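Side-chain contacts in DNA translocase coupling protein (Clostridium perfringens, PDB 6O1W), which probably uses ATP to drive DNA transfer during plasmid conjugation, as an FtsK/SpoIIIE-like coupling protein whose P-loop ATPase part is represented here: residues K86-A89 with G90-I94; S143-L146 with R147-W151; A251-V254 with R255-G258. All coordinates share one frame; numbering follows the deposited sequence.

Interaction 1. Residues K86-A89 with G90-I94; sequences KSMA and GDAKI. With BGC (beta-D-glucopyranose), chain D.
Met-88, present as selenomethionine, reaches toward the end of a tight turn and sets its terminal methyl against Ala-92. CE stands 3.4 Å from Ala-92 O and 4.1 Å from Ala-92 CB. The side chain is extended at chi2 and bends at chi3 (64°). This bend carries CE to the turn. The turn itself is a type I beta turn from Ala-89 to Ala-92. It is closed by Ala-92 N donating to Ala-89 O at 2.9 Å. Ala-92 is also the centre of an inverse gamma turn, so the chain bends twice in quick succession. Asp-91 OD2 lies 3.4 Å from Ala-89 CB. Its other oxygen, OD1, forms a salt bridge with Arg-41, which ties the turn to a nearby loop. Farther up the strand, Lys-86 lies beside a bound glucose, with CE 3.5 Å from O1 of the sugar. The turn ends strand 82-89, which pairs with strands 43-48 and 69-76 in a four-stranded antiparallel sheet. From there the chain leads toward strand 111-116, and Met-88 and Ile-94 both touch Gln-337 of strand 334-340.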
loop_
_atom_site.group_PDB
_atom_site.type_symbol
_atom_site.label_atom_id
_atom_site.label_comp_id
_atom_site.label_asym_id
_atom_site.label_seq_id
_atom_site.Cartn_x
_atom_site.Cartn_y
_atom_site.Cartn_z
ATOM N N LYS A 86 -16.927 -15.095 -5.131
ATOM C CA LYS A 86 -16.250 -13.823 -4.985
ATOM C C LYS A 86 -15.860 -13.453 -6.404
ATOM O O LYS A 86 -15.248 -14.259 -7.108
ATOM C CB LYS A 86 -15.028 -13.936 -4.038
ATOM C CG LYS A 86 -15.358 -14.290 -2.561
ATOM C CD LYS A 86 -16.461 -13.428 -1.867
ATOM C CE LYS A 86 -16.237 -11.924 -1.882
ATOM N NZ LYS A 86 -14.941 -11.546 -1.289
ATOM N N SER A 87 -16.335 -12.313 -6.887
ATOM C CA SER A 87 -16.071 -11.925 -8.282
ATOM C C SER A 87 -15.922 -10.435 -8.483
ATOM O O SER A 87 -16.234 -9.669 -7.585
ATOM C CB SER A 87 -17.178 -12.439 -9.205
ATOM O OG SER A 87 -18.445 -11.921 -8.831
HETATM N N MSE A 88 -15.519 -10.038 -9.692
HETATM C CA MSE A 88 -15.404 -8.652 -10.134
HETATM C C MSE A 88 -16.054 -8.574 -11.498
HETATM O O MSE A 88 -15.798 -9.438 -12.336
HETATM C CB MSE A 88 -13.925 -8.226 -10.242
HETATM C CG MSE A 88 -13.285 -7.954 -8.887
HETATM SE SE MSE A 88 -11.390 -7.496 -9.024
HETATM C CE MSE A 88 -11.537 -5.817 -10.040
ATOM N N ALA A 89 -16.910 -7.563 -11.719
ATOM C CA ALA A 89 -17.607 -7.347 -12.993
ATOM C C ALA A 89 -16.578 -7.090 -14.095
ATOM O O ALA A 89 -15.553 -6.462 -13.818
ATOM C CB ALA A 89 -18.527 -6.136 -12.867
ATOM N N GLY A 90 -16.843 -7.576 -15.315
ATOM C CA GLY A 90 -15.986 -7.326 -16.474
ATOM C C GLY A 90 -15.760 -5.835 -16.712
ATOM O O GLY A 90 -14.756 -5.457 -17.319
ATOM N N ASP A 91 -16.692 -4.962 -16.215
ATOM C CA ASP A 91 -16.589 -3.493 -16.295
ATOM C C ASP A 91 -15.576 -2.880 -15.298
ATOM O O ASP A 91 -15.147 -1.743 -15.503
ATOM C CB ASP A 91 -17.969 -2.813 -16.151
ATOM C CG ASP A 91 -18.707 -3.018 -14.831
ATOM O OD1 ASP A 91 -18.243 -2.480 -13.793
ATOM O OD2 ASP A 91 -19.784 -3.658 -14.847
ATOM N N ALA A 92 -15.243 -3.606 -14.205
ATOM C CA ALA A 92 -14.294 -3.155 -13.177
ATOM C C ALA A 92 -12.885 -3.559 -13.628
ATOM O O ALA A 92 -12.312 -4.543 -13.147
ATOM C CB ALA A 92 -14.646 -3.761 -11.814
ATOM N N LYS A 93 -12.347 -2.791 -14.587
ATOM C CA LYS A 93 -11.069 -3.065 -15.214
ATOM C C LYS A 93 -9.893 -2.272 -14.616
ATOM O O LYS A 93 -9.978 -1.058 -14.410
ATOM C CB LYS A 93 -11.172 -2.860 -16.732
ATOM C CG LYS A 93 -10.075 -3.557 -17.535
ATOM C CD LYS A 93 -10.544 -4.875 -18.174
ATOM C CE LYS A 93 -9.400 -5.621 -18.831
ATOM N NZ LYS A 93 -9.844 -6.885 -19.472
ATOM N N ILE A 94 -8.819 -2.996 -14.296
ATOM C CA ILE A 94 -7.542 -2.476 -13.798
ATOM C C ILE A 94 -6.463 -3.378 -14.387
ATOM O O ILE A 94 -6.717 -4.573 -14.516
ATOM C CB ILE A 94 -7.410 -2.293 -12.237
ATOM C CG1 ILE A 94 -7.798 -3.537 -11.438
ATOM C CG2 ILE A 94 -8.179 -1.078 -11.748
ATOM C CD1 ILE A 94 -7.727 -3.316 -9.930
HETATM C C2 BGC D . -16.143 -9.852 2.398
HETATM C C3 BGC D . -16.238 -8.350 2.661
HETATM C C4 BGC D . -16.732 -7.611 1.421
HETATM C C5 BGC D . -18.015 -8.252 0.895
HETATM C C6 BGC D . -18.482 -7.671 -0.420
HETATM C C1 BGC D . -17.450 -10.385 1.823
HETATM O O1 BGC D . -17.268 -11.717 1.482
HETATM O O2 BGC D . -15.852 -10.567 3.594
HETATM O O3 BGC D . -14.957 -7.848 3.032
HETATM O O4 BGC D . -16.942 -6.227 1.697
HETATM O O5 BGC D . -17.793 -9.648 0.655
HETATM O O6 BGC D . -17.584 -7.988 -1.479
#

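Interaction 2. Residues S143-L146 with R147-W151; sequences SVIL and RCILW
The guanidinium of Arg-147 lies beside Ser-143, one helical turn earlier, and meets it obliquely. NH1 is 3.5 Å from Ser-143 CB and 3.6 Å from Ser-143 O. Val-144 N also lies close to the group. The arginine chain is extended from CG to NE, and its first torsion (chi1 -68°) sets CG beside the backbone N. From there it runs back along the helix, with CG 3.7 Å from Ser-143 O. Outside the segment, Phe-171 makes a cation-pi contact with the arginine, and NH2 donates to Glu-170 O. These partners probably fix the rotation of the guanidinium. Ser-143 OG has a weak hydrogen bond to Asp-234.

On another side of the helix the contact is apolar. Ile-145 CG2 meets Ile-149 CD1 at 3.8 Å, and the two side chains cross obliquely. Ile-149 CG1 also packs 3.4 Å from Ile-145 O, the oxygen that accepts from Ile-149 N at 3.0 Å. The backbone bonds are regular i to i+4 links, from Arg-147 to Ser-143 through Leu-150 to Leu-146.

Ser-143 closes the Walker A sequence, and ATP is predicted to bind there. Val-144 is an ATP-site residue in another structure of this protein; no nucleotide is bound here. Helix 142-155 follows strand 132-135, the strand-loop-helix arrangement of P-loop proteins. It packs on the large mixed sheet: Ile-145 and Leu-146 touch Ser-134, Ile-149 touches Ile-132 and Cys-275, and Leu-150 meets strand 159-163. Farther along, Trp-151 meets the rings of Trp-100 and Phe-343.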
loop_
_atom_site.group_PDB
_atom_site.type_symbol
_atom_site.label_atom_id
_atom_site.label_comp_id
_atom_site.label_asym_id
_atom_site.label_seq_id
_atom_site.Cartn_x
_atom_site.Cartn_y
_atom_site.Cartn_z
ATOM N N SER A 143 7.749 -3.560 -1.331
ATOM C CA SER A 143 9.019 -2.840 -1.290
ATOM C C SER A 143 9.300 -2.051 -2.565
ATOM O O SER A 143 9.866 -0.955 -2.483
ATOM C CB SER A 143 10.160 -3.796 -0.962
ATOM O OG SER A 143 10.284 -3.869 0.448
ATOM N N VAL A 144 8.881 -2.600 -3.725
ATOM C CA VAL A 144 8.974 -1.999 -5.062
ATOM C C VAL A 144 8.246 -0.626 -5.087
ATOM O O VAL A 144 8.801 0.346 -5.599
ATOM C CB VAL A 144 8.465 -2.997 -6.145
ATOM C CG1 VAL A 144 8.042 -2.292 -7.425
ATOM C CG2 VAL A 144 9.516 -4.060 -6.450
ATOM N N ILE A 145 7.057 -0.543 -4.463
ATOM C CA ILE A 145 6.242 0.687 -4.336
ATOM C C ILE A 145 7.040 1.777 -3.646
ATOM O O ILE A 145 7.036 2.902 -4.114
ATOM C CB ILE A 145 4.916 0.420 -3.549
ATOM C CG1 ILE A 145 3.972 -0.496 -4.339
ATOM C CG2 ILE A 145 4.200 1.747 -3.182
ATOM C CD1 ILE A 145 2.824 -1.055 -3.494
ATOM N N LEU A 146 7.689 1.450 -2.512
ATOM C CA LEU A 146 8.489 2.397 -1.741
ATOM C C LEU A 146 9.643 2.975 -2.557
ATOM O O LEU A 146 9.896 4.158 -2.453
ATOM C CB LEU A 146 9.026 1.709 -0.467
ATOM C CG LEU A 146 7.954 1.200 0.517
ATOM C CD1 LEU A 146 8.600 0.631 1.748
ATOM C CD2 LEU A 146 6.969 2.311 0.898
ATOM N N ARG A 147 10.333 2.135 -3.374
ATOM C CA ARG A 147 11.456 2.566 -4.229
ATOM C C ARG A 147 10.964 3.442 -5.393
ATOM O O ARG A 147 11.688 4.336 -5.818
ATOM C CB ARG A 147 12.275 1.370 -4.724
ATOM C CG ARG A 147 13.033 0.673 -3.589
ATOM C CD ARG A 147 13.839 -0.503 -4.106
ATOM N NE ARG A 147 14.375 -1.294 -2.997
ATOM C CZ ARG A 147 13.848 -2.435 -2.562
ATOM N NH1 ARG A 147 12.777 -2.952 -3.155
ATOM N NH2 ARG A 147 14.397 -3.079 -1.540
ATOM N N CYS A 148 9.730 3.191 -5.875
ATOM C CA CYS A 148 9.044 3.983 -6.913
ATOM C C CYS A 148 8.724 5.386 -6.369
ATOM O O CYS A 148 8.918 6.369 -7.063
ATOM C CB CYS A 148 7.766 3.274 -7.351
ATOM S SG CYS A 148 6.961 4.045 -8.762
ATOM N N ILE A 149 8.212 5.469 -5.136
ATOM C CA ILE A 149 7.924 6.736 -4.436
ATOM C C ILE A 149 9.250 7.498 -4.244
ATOM O O ILE A 149 9.308 8.687 -4.517
ATOM C CB ILE A 149 7.235 6.469 -3.071
ATOM C CG1 ILE A 149 5.787 5.929 -3.297
ATOM C CG2 ILE A 149 7.232 7.768 -2.184
ATOM C CD1 ILE A 149 5.192 5.292 -2.103
ATOM N N LEU A 150 10.308 6.790 -3.783
ATOM C CA LEU A 150 11.640 7.347 -3.546
ATOM C C LEU A 150 12.190 7.992 -4.810
ATOM O O LEU A 150 12.670 9.118 -4.746
ATOM C CB LEU A 150 12.588 6.233 -3.047
ATOM C CG LEU A 150 14.082 6.558 -2.907
ATOM C CD1 LEU A 150 14.317 7.751 -1.890
ATOM C CD2 LEU A 150 14.865 5.301 -2.484
ATOM N N TRP A 151 12.118 7.276 -5.951
ATOM C CA TRP A 151 12.579 7.737 -7.263
ATOM C C TRP A 151 11.899 9.057 -7.672
ATOM O O TRP A 151 12.572 10.011 -8.059
ATOM C CB TRP A 151 12.303 6.639 -8.309
ATOM C CG TRP A 151 12.652 7.081 -9.698
ATOM C CD1 TRP A 151 11.779 7.392 -10.701
ATOM C CD2 TRP A 151 13.964 7.427 -10.182
ATOM N NE1 TRP A 151 12.472 7.801 -11.820
ATOM C CE2 TRP A 151 13.817 7.849 -11.523
ATOM C CE3 TRP A 151 15.258 7.364 -9.627
ATOM C CZ2 TRP A 151 14.910 8.208 -12.321
ATOM C CZ3 TRP A 151 16.342 7.740 -10.412
ATOM C CH2 TRP A 151 16.161 8.167 -11.739
#

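Interaction 3. Residues A251-V254 with R255-G258; sequences AKLV and RIEG
Glu-257 N donates to Leu-253 O at 2.8 Å, the shortest hydrogen bond between 251-254 and 255-258. Ile-256 N to Lys-252 O, at 2.9 Å, is straighter, with an N-H...O angle of 163°. Both are ordinary i to i+4 bonds of helix 247-266. Arg-255 bends back along the helix surface, with turns at chi2 and chi3 (56° at chi3). This lays one guanidinium face over the preceding turn. Lys-252 CA sits 4.0 Å above the plane, offset toward the rim, and Ala-251 O lies over the same face. Ile-256 CG1 rests 3.4 Å from Lys-252 O, and its CD1 meets Leu-253 CD2 at 4.3 Å. These two side chains are buried, and both touch Val-185 of helix 185-209. Lys-252 NZ and Arg-255 NH2 approach to 4.9 Å. Each has an acidic partner on helix 185-209: Asp-186 forms a salt bridge with the lysine and Glu-189 with the arginine. Glu-257 has its own salt bridge to Lys-242. The two acids probably offset the repulsion between the neighbouring cations. Charge pairing and a small apolar patch therefore join helix 247-266 to helix 185-209.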
loop_
_atom_site.group_PDB
_atom_site.type_symbol
_atom_site.label_atom_id
_atom_site.label_comp_id
_atom_site.label_asym_id
_atom_site.label_seq_id
_atom_site.Cartn_x
_atom_site.Cartn_y
_atom_site.Cartn_z
ATOM N N ALA A 251 16.971 -0.779 24.921
ATOM C CA ALA A 251 16.914 0.635 25.310
ATOM C C ALA A 251 17.183 1.553 24.099
ATOM O O ALA A 251 16.508 2.576 23.926
ATOM C CB ALA A 251 17.905 0.911 26.429
ATOM N N LYS A 252 18.140 1.151 23.247
ATOM C CA LYS A 252 18.483 1.839 22.007
ATOM C C LYS A 252 17.252 1.848 21.059
ATOM O O LYS A 252 16.893 2.910 20.549
ATOM C CB LYS A 252 19.670 1.129 21.364
ATOM C CG LYS A 252 20.275 1.855 20.202
ATOM C CD LYS A 252 21.704 1.406 20.062
ATOM C CE LYS A 252 22.451 2.407 19.247
ATOM N NZ LYS A 252 23.793 2.672 19.812
ATOM N N LEU A 253 16.591 0.684 20.871
ATOM C CA LEU A 253 15.370 0.565 20.038
ATOM C C LEU A 253 14.200 1.385 20.610
ATOM O O LEU A 253 13.437 1.962 19.849
ATOM C CB LEU A 253 14.950 -0.905 19.822
ATOM C CG LEU A 253 15.882 -1.772 18.939
ATOM C CD1 LEU A 253 15.332 -3.177 18.776
ATOM C CD2 LEU A 253 16.115 -1.154 17.577
ATOM N N VAL A 254 14.071 1.423 21.953
ATOM C CA VAL A 254 13.064 2.217 22.670
ATOM C C VAL A 254 13.315 3.696 22.351
ATOM O O VAL A 254 12.373 4.403 22.029
ATOM C CB VAL A 254 13.047 1.924 24.204
ATOM C CG1 VAL A 254 12.211 2.952 24.979
ATOM C CG2 VAL A 254 12.546 0.510 24.483
ATOM N N ARG A 255 14.578 4.139 22.402
ATOM C CA ARG A 255 14.978 5.522 22.115
ATOM C C ARG A 255 14.637 5.864 20.664
ATOM O O ARG A 255 13.993 6.874 20.432
ATOM C CB ARG A 255 16.477 5.689 22.396
ATOM C CG ARG A 255 16.875 7.013 23.038
ATOM C CD ARG A 255 18.039 6.848 24.012
ATOM N NE ARG A 255 19.213 6.225 23.396
ATOM C CZ ARG A 255 19.914 5.229 23.931
ATOM N NH1 ARG A 255 19.590 4.743 25.121
ATOM N NH2 ARG A 255 20.947 4.714 23.280
ATOM N N ILE A 256 14.969 4.968 19.706
ATOM C CA ILE A 256 14.646 5.113 18.278
ATOM C C ILE A 256 13.124 5.190 18.047
ATOM O O ILE A 256 12.684 5.983 17.198
ATOM C CB ILE A 256 15.294 3.994 17.430
ATOM C CG1 ILE A 256 16.821 4.151 17.419
ATOM C CG2 ILE A 256 14.709 3.975 15.983
ATOM C CD1 ILE A 256 17.621 2.871 16.965
ATOM N N GLU A 257 12.332 4.326 18.751
ATOM C CA GLU A 257 10.861 4.315 18.638
ATOM C C GLU A 257 10.293 5.679 19.107
ATOM O O GLU A 257 9.363 6.205 18.481
ATOM C CB GLU A 257 10.256 3.151 19.436
ATOM C CG GLU A 257 8.746 3.228 19.625
ATOM C CD GLU A 257 8.102 2.121 20.440
ATOM O OE1 GLU A 257 8.777 1.545 21.327
ATOM O OE2 GLU A 257 6.905 1.845 20.202
ATOM N N GLY A 258 10.887 6.236 20.177
ATOM C CA GLY A 258 10.530 7.540 20.712
ATOM C C GLY A 258 10.782 8.616 19.668
ATOM O O GLY A 258 9.947 9.521 19.493
#

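In the fold
The three contacts follow one another along the chain and do not touch. Interaction 2 is the most buried, its centre about 11 Å from the centre of the chain; interactions 1 and 3 lie farther out, on opposite sides of it, with their own centres about 45 Å apart. Interactions 2 and 3 are helical, belong to the FtsK/SpoIIIE-like part of the protein and repeat the same backbone bonding. Interaction 1 instead turns the chain out of a small antiparallel sheet. The arginine of interaction 2 is buried, whereas that of interaction 3 is exposed and salt-bridged. Interaction 2 alone includes residues of the ATP site.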